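Local coordinates for protein pyruvate kinase 1 (Trypanosoma brucei brucei, PDB 4KCT) that transfers the phosphoryl group of phosphoenolpyruvate to ADP, giving pyruvate and ATP, and also has an intrinsic decarboxylase activity toward oxaloacetate, at residues L398-T403 against K456-G461; K452-R457 against V479-H484. All coordinates share one frame; numbering follows the deposited sequence.

Interaction 1: residues L398-T403 against K456-G461; sequences LVLSNT and KRVKLG. With FDP (2,6-di-O-phosphono-beta-D-fructofuranose), chain F.
This contact forms part of the effector pocket of pyruvate kinase, where the sugar bisphosphate FDP sits in the C-terminal alpha/beta domain. R457 reaches from helix 455-467 past L400 to one phosphate of FDP. The R457 chain bends about its CG-CD bond (chi3 -64°), and the guanidinium edge faces P1. R457 NH1 donates to FDP O2P at 2.8 Å and R457 NH2 to FDP O1P at 3.0 Å, a two-pronged grip that should fix the rotation of the group. L400 CD2 lies 3.6 Å above the centre of the guanidinium, so an apolar methyl covers one face of the charge. N402 comes from the loop after the strand, its amide plane 18° from the guanidinium plane. N402 ND2 gives a fairly straight bond to FDP O2P (2.9 Å). N402 OD1 meets R457 through a water that donates to OD1 and accepts from NH1. N402 OD1 is also hydrogen-bonded to T424 OG1. The other phosphate is held by the loop alone within this contact: N402 N and T403 N both donate to O5P, and S401 OG donates to FDP O4P at 2.6 Å. Deeper in, L398 CD1 packs on G461 CA at 3.8 Å, and L398 CD2 meets V458 CG1 at 4.2 Å. D451 forms a salt bridge with R457 NE. Strand 396-400 runs between strands 419-423 and 476-481, with helix 455-467 against one face and helix 405-412 touching V399 and S401.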
loop_
_atom_site.group_PDB
_atom_site.type_symbol
_atom_site.label_atom_id
_atom_site.label_comp_id
_atom_site.label_asym_id
_atom_site.label_seq_id
_atom_site.Cartn_x
_atom_site.Cartn_y
_atom_site.Cartn_z
ATOM N N LEU A 398 -23.775 15.536 11.152
ATOM C CA LEU A 398 -25.206 15.724 11.286
ATOM C C LEU A 398 -25.820 15.351 9.939
ATOM O O LEU A 398 -25.330 15.796 8.901
ATOM C CB LEU A 398 -25.489 17.208 11.602
ATOM C CG LEU A 398 -26.934 17.709 11.597
ATOM C CD1 LEU A 398 -27.777 16.884 12.538
ATOM C CD2 LEU A 398 -26.924 19.167 12.061
ATOM N N VAL A 399 -26.832 14.479 9.946
ATOM C CA VAL A 399 -27.485 14.054 8.703
ATOM C C VAL A 399 -29.007 14.099 8.887
ATOM O O VAL A 399 -29.516 13.770 9.964
ATOM C CB VAL A 399 -27.039 12.619 8.271
ATOM C CG1 VAL A 399 -27.351 11.581 9.369
ATOM C CG2 VAL A 399 -27.664 12.218 6.915
ATOM N N LEU A 400 -29.713 14.626 7.886
ATOM C CA LEU A 400 -31.194 14.524 7.860
ATOM C C LEU A 400 -31.603 13.224 7.183
ATOM O O LEU A 400 -31.164 12.940 6.062
ATOM C CB LEU A 400 -31.805 15.711 7.096
ATOM C CG LEU A 400 -32.014 16.999 7.920
ATOM C CD1 LEU A 400 -30.775 17.322 8.736
ATOM C CD2 LEU A 400 -32.381 18.169 7.004
ATOM N N SER A 401 -32.312 12.363 7.910
ATOM C CA SER A 401 -32.744 11.099 7.323
ATOM C C SER A 401 -34.120 10.762 7.825
ATOM O O SER A 401 -34.363 10.790 9.018
ATOM C CB SER A 401 -31.771 9.955 7.677
ATOM O OG SER A 401 -32.142 8.773 6.980
ATOM N N ASN A 402 -35.033 10.495 6.905
ATOM C CA ASN A 402 -36.394 10.146 7.277
ATOM C C ASN A 402 -36.604 8.644 7.363
ATOM O O ASN A 402 -37.280 8.159 8.287
ATOM C CB ASN A 402 -37.385 10.786 6.299
ATOM C CG ASN A 402 -37.189 12.290 6.193
ATOM O OD1 ASN A 402 -37.126 12.987 7.214
ATOM N ND2 ASN A 402 -36.941 12.770 4.981
ATOM N N THR A 403 -35.946 7.897 6.482
ATOM C CA THR A 403 -36.101 6.430 6.467
ATOM C C THR A 403 -34.990 5.776 7.301
ATOM O O THR A 403 -35.020 4.583 7.535
ATOM C CB THR A 403 -36.009 5.854 5.039
ATOM O OG1 THR A 403 -34.681 6.077 4.508
ATOM C CG2 THR A 403 -37.056 6.510 4.111
ATOM N N LYS A 456 -34.803 24.357 10.025
ATOM C CA LYS A 456 -35.306 24.005 11.354
ATOM C C LYS A 456 -34.663 22.707 11.834
ATOM O O LYS A 456 -34.279 22.577 12.996
ATOM C CB LYS A 456 -36.835 23.864 11.349
ATOM C CG LYS A 456 -37.564 25.196 11.201
ATOM C CD LYS A 456 -39.036 24.989 10.885
ATOM C CE LYS A 456 -39.767 26.314 10.806
ATOM N NZ LYS A 456 -41.230 26.061 10.810
ATOM N N ARG A 457 -34.588 21.728 10.946
ATOM C CA ARG A 457 -33.974 20.480 11.313
ATOM C C ARG A 457 -32.498 20.610 11.603
ATOM O O ARG A 457 -31.989 19.989 12.535
ATOM C CB ARG A 457 -34.257 19.395 10.271
ATOM C CG ARG A 457 -35.660 18.831 10.416
ATOM C CD ARG A 457 -36.010 17.929 9.255
ATOM N NE ARG A 457 -36.041 18.646 7.987
ATOM C CZ ARG A 457 -36.029 18.036 6.808
ATOM N NH1 ARG A 457 -35.862 16.708 6.753
ATOM N NH2 ARG A 457 -36.157 18.741 5.679
ATOM N N VAL A 458 -31.793 21.421 10.815
ATOM C CA VAL A 458 -30.371 21.610 11.066
ATOM C C VAL A 458 -30.147 22.293 12.393
ATOM O O VAL A 458 -29.267 21.904 13.151
ATOM C CB VAL A 458 -29.668 22.374 9.924
ATOM C CG1 VAL A 458 -28.270 22.818 10.353
ATOM C CG2 VAL A 458 -29.589 21.493 8.672
ATOM N N LYS A 459 -30.932 23.330 12.664
ATOM C CA LYS A 459 -30.887 23.984 13.968
ATOM C C LYS A 459 -31.128 23.008 15.127
ATOM O O LYS A 459 -30.398 23.023 16.110
ATOM C CB LYS A 459 -31.871 25.163 14.029
ATOM C CG LYS A 459 -31.894 25.905 15.368
ATOM C CD LYS A 459 -32.631 27.240 15.236
ATOM C CE LYS A 459 -33.100 27.770 16.587
ATOM N NZ LYS A 459 -32.118 27.502 17.682
ATOM N N LEU A 460 -32.140 22.150 15.003
ATOM C CA LEU A 460 -32.438 21.176 16.051
ATOM C C LEU A 460 -31.222 20.287 16.294
ATOM O O LEU A 460 -30.797 20.065 17.452
ATOM C CB LEU A 460 -33.647 20.317 15.643
ATOM C CG LEU A 460 -34.230 19.318 16.650
ATOM C CD1 LEU A 460 -34.814 20.046 17.865
ATOM C CD2 LEU A 460 -35.314 18.481 15.959
ATOM N N GLY A 461 -30.630 19.808 15.194
ATOM C CA GLY A 461 -29.456 18.945 15.262
ATOM C C GLY A 461 -28.248 19.610 15.890
ATOM O O GLY A 461 -27.544 18.999 16.703
HETATM P P1 FDP F . -35.986 16.039 3.038
HETATM O O1P FDP F . -35.147 17.271 3.302
HETATM O O2P FDP F . -36.689 15.557 4.282
HETATM O O3P FDP F . -36.849 16.104 1.789
HETATM O O1 FDP F . -35.552 14.694 -0.067
HETATM C C1 FDP F . -34.369 15.345 0.407
HETATM C C2 FDP F . -33.935 14.679 1.707
HETATM O O2 FDP F . -34.927 14.823 2.762
HETATM C C3 FDP F . -32.579 15.172 2.201
HETATM O O3 FDP F . -32.664 16.467 2.790
HETATM C C4 FDP F . -32.262 14.111 3.242
HETATM O O4 FDP F . -30.879 14.101 3.637
HETATM C C5 FDP F . -32.660 12.848 2.493
HETATM O O5 FDP F . -33.685 13.270 1.521
HETATM C C6 FDP F . -33.213 11.799 3.450
HETATM O O6 FDP F . -33.270 10.554 2.750
HETATM P P2 FDP F . -33.491 9.189 3.593
HETATM O O4P FDP F . -32.215 9.040 4.439
HETATM O O5P FDP F . -34.728 9.462 4.389
HETATM O O6P FDP F . -33.626 8.118 2.539
HETATM O O HOH W 1 -35.272 14.586 8.527
#

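Interaction 2: residues K452-R457 against V479-H484; sequences KDKEKR and VVHADH. With FDP (2,6-di-O-phosphono-beta-D-fructofuranose), chain F.
K454 lays its CB over the face of the H481 ring, 4.0 Å from the centroid and only 11° off the normal. K454 CG follows, 3.6 Å from H481 ND1. The lysine chain then bends at chi2 (-76°) and runs on past A482, with K454 CE 3.4 Å from A482 O. K454 NZ binds FDP O1P at 2.7 Å. NZ also donates to K452 O and to a water that in turn donates to D483 O. These partners fix the ammonium beside the phosphate, and its charge probably offsets that of the phosphate. The H481 ring is held by two bonds: ND1 donates to A482 O with the acceptor in the ring plane, and NE2 pairs with R494. A482 N donates to FDP O3 at 3.0 Å. Nearer the surface, D453 CB sits over the H484 ring, 4.0 Å from the centroid and toward its rim. H484 also meets H484 of the second subunit, the rings nearly perpendicular. D453 OD2 accepts from E455 N, closing an Asx turn, and K454 holds the N-cap position of helix 455-467. The start of helix 455-467 thus grips one phosphate of FDP while the end of strand 476-481 binds its sugar, as part of the sugar-phosphate effector site of pyruvate kinase.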
loop_
_atom_site.group_PDB
_atom_site.type_symbol
_atom_site.label_atom_id
_atom_site.label_comp_id
_atom_site.label_asym_id
_atom_site.label_seq_id
_atom_site.Cartn_x
_atom_site.Cartn_y
_atom_site.Cartn_z
ATOM N N LYS A 452 -38.915 22.631 4.308
ATOM C CA LYS A 452 -38.383 22.344 2.966
ATOM C C LYS A 452 -36.940 22.788 2.805
ATOM O O LYS A 452 -36.166 22.147 2.087
ATOM C CB LYS A 452 -39.238 23.016 1.878
ATOM C CG LYS A 452 -40.490 22.247 1.492
ATOM C CD LYS A 452 -41.149 22.876 0.271
ATOM C CE LYS A 452 -41.435 21.841 -0.810
ATOM N NZ LYS A 452 -42.888 21.770 -1.148
ATOM N N ASP A 453 -36.588 23.911 3.421
ATOM C CA ASP A 453 -35.223 24.421 3.326
ATOM C C ASP A 453 -34.255 23.890 4.387
ATOM O O ASP A 453 -33.118 24.354 4.473
ATOM C CB ASP A 453 -35.190 25.947 3.254
ATOM C CG ASP A 453 -35.465 26.630 4.608
ATOM O OD1 ASP A 453 -35.588 27.871 4.600
ATOM O OD2 ASP A 453 -35.559 25.959 5.668
ATOM N N LYS A 454 -34.698 22.875 5.141
ATOM C CA LYS A 454 -33.839 22.126 6.096
ATOM C C LYS A 454 -33.405 22.898 7.335
ATOM O O LYS A 454 -32.779 22.332 8.230
ATOM C CB LYS A 454 -32.584 21.505 5.416
ATOM C CG LYS A 454 -32.647 21.365 3.903
ATOM C CD LYS A 454 -33.530 20.216 3.526
ATOM C CE LYS A 454 -33.589 20.039 2.019
ATOM N NZ LYS A 454 -34.922 19.451 1.689
ATOM N N GLU A 455 -33.648 24.200 7.361
ATOM C CA GLU A 455 -33.058 25.044 8.415
ATOM C C GLU A 455 -33.525 24.700 9.855
ATOM O O GLU A 455 -32.739 24.773 10.800
ATOM C CB GLU A 455 -33.302 26.524 8.112
ATOM C CG GLU A 455 -32.611 27.006 6.850
ATOM C CD GLU A 455 -31.090 26.919 6.954
ATOM O OE1 GLU A 455 -30.422 26.832 5.904
ATOM O OE2 GLU A 455 -30.562 26.894 8.087
ATOM N N LYS A 456 -34.803 24.357 10.025
ATOM C CA LYS A 456 -35.306 24.005 11.354
ATOM C C LYS A 456 -34.663 22.707 11.834
ATOM O O LYS A 456 -34.279 22.577 12.996
ATOM C CB LYS A 456 -36.835 23.864 11.349
ATOM C CG LYS A 456 -37.564 25.196 11.201
ATOM C CD LYS A 456 -39.036 24.989 10.885
ATOM C CE LYS A 456 -39.767 26.314 10.806
ATOM N NZ LYS A 456 -41.230 26.061 10.810
ATOM N N ARG A 457 -34.588 21.728 10.946
ATOM C CA ARG A 457 -33.974 20.480 11.313
ATOM C C ARG A 457 -32.498 20.610 11.603
ATOM O O ARG A 457 -31.989 19.989 12.535
ATOM C CB ARG A 457 -34.257 19.395 10.271
ATOM C CG ARG A 457 -35.660 18.831 10.416
ATOM C CD ARG A 457 -36.010 17.929 9.255
ATOM N NE ARG A 457 -36.041 18.646 7.987
ATOM C CZ ARG A 457 -36.029 18.036 6.808
ATOM N NH1 ARG A 457 -35.862 16.708 6.753
ATOM N NH2 ARG A 457 -36.157 18.741 5.679
ATOM N N VAL A 479 -22.224 18.468 7.842
ATOM C CA VAL A 479 -23.696 18.453 7.777
ATOM C C VAL A 479 -24.120 17.963 6.394
ATOM O O VAL A 479 -23.752 18.554 5.383
ATOM C CB VAL A 479 -24.277 19.852 7.993
ATOM C CG1 VAL A 479 -25.807 19.836 7.909
ATOM C CG2 VAL A 479 -23.794 20.423 9.323
ATOM N N VAL A 480 -24.945 16.927 6.369
ATOM C CA VAL A 480 -25.299 16.256 5.125
ATOM C C VAL A 480 -26.828 16.274 4.979
ATOM O O VAL A 480 -27.556 15.817 5.878
ATOM C CB VAL A 480 -24.819 14.790 5.141
ATOM C CG1 VAL A 480 -25.332 14.033 3.897
ATOM C CG2 VAL A 480 -23.276 14.727 5.244
ATOM N N HIS A 481 -27.309 16.796 3.854
ATOM C CA HIS A 481 -28.734 16.687 3.475
ATOM C C HIS A 481 -28.862 17.072 2.022
ATOM O O HIS A 481 -27.857 17.106 1.311
ATOM C CB HIS A 481 -29.638 17.560 4.372
ATOM C CG HIS A 481 -29.192 19.008 4.490
ATOM N ND1 HIS A 481 -29.405 19.933 3.501
ATOM C CD2 HIS A 481 -28.629 19.704 5.561
ATOM C CE1 HIS A 481 -28.941 21.143 3.914
ATOM N NE2 HIS A 481 -28.501 21.016 5.177
ATOM N N ALA A 482 -30.077 17.372 1.545
ATOM C CA ALA A 482 -30.205 17.791 0.125
ATOM C C ALA A 482 -30.162 19.316 -0.001
ATOM O O ALA A 482 -30.318 20.034 1.002
ATOM C CB ALA A 482 -31.467 17.238 -0.502
ATOM N N ASP A 483 -29.819 19.803 -1.191
ATOM C CA ASP A 483 -29.926 21.229 -1.462
ATOM C C ASP A 483 -31.403 21.571 -1.637
ATOM O O ASP A 483 -32.290 20.764 -1.287
ATOM C CB ASP A 483 -29.083 21.641 -2.685
ATOM C CG ASP A 483 -29.594 21.021 -3.999
ATOM O OD1 ASP A 483 -30.774 20.589 -4.048
ATOM O OD2 ASP A 483 -28.800 20.937 -4.969
ATOM N N HIS A 484 -31.691 22.801 -2.013
ATOM C CA HIS A 484 -33.079 23.258 -1.962
ATOM C C HIS A 484 -34.000 22.635 -2.971
ATOM O O HIS A 484 -35.194 22.645 -2.781
ATOM C CB HIS A 484 -33.180 24.775 -1.961
ATOM C CG HIS A 484 -32.757 25.404 -0.647
ATOM N ND1 HIS A 484 -32.729 26.750 -0.448
ATOM C CD2 HIS A 484 -32.282 24.821 0.544
ATOM C CE1 HIS A 484 -32.238 27.015 0.790
ATOM N NE2 HIS A 484 -31.968 25.837 1.396
HETATM P P1 FDP F . -35.986 16.039 3.038
HETATM O O1P FDP F . -35.147 17.271 3.302
HETATM O O2P FDP F . -36.689 15.557 4.282
HETATM O O3P FDP F . -36.849 16.104 1.789
HETATM O O1 FDP F . -35.552 14.694 -0.067
HETATM C C1 FDP F . -34.369 15.345 0.407
HETATM C C2 FDP F . -33.935 14.679 1.707
HETATM O O2 FDP F . -34.927 14.823 2.762
HETATM C C3 FDP F . -32.579 15.172 2.201
HETATM O O3 FDP F . -32.664 16.467 2.790
HETATM C C4 FDP F . -32.262 14.111 3.242
HETATM O O4 FDP F . -30.879 14.101 3.637
HETATM C C5 FDP F . -32.660 12.848 2.493
HETATM O O5 FDP F . -33.685 13.270 1.521
HETATM C C6 FDP F . -33.213 11.799 3.450
HETATM O O6 FDP F . -33.270 10.554 2.750
HETATM P P2 FDP F . -33.491 9.189 3.593
HETATM O O4P FDP F . -32.215 9.040 4.439
HETATM O O5P FDP F . -34.728 9.462 4.389
HETATM O O6P FDP F . -33.626 8.118 2.539
HETATM O O HOH W 2 -34.651 19.291 -1.117
#

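How the interactions relate
From the N terminus, strand 396-400 and its following loop come first. Interaction 1 closes the long excursion from there to helix 455-467, which includes strands 419-423 and 438-442. Interaction 2 starts at the head of that helix and closes a shorter loop, through the helix to strand 476-481. The two closures follow each other and overlap at K456 and R457, so neither nests in the other. The strands they reach are parallel neighbours: L398 O and L400 N probably bond to V480 N and V480 O. L400 CD2 also packs on K454 CB, and V458 CG2 on H481. One helix is thereby tied to two adjacent strands, with FDP touching both contacts.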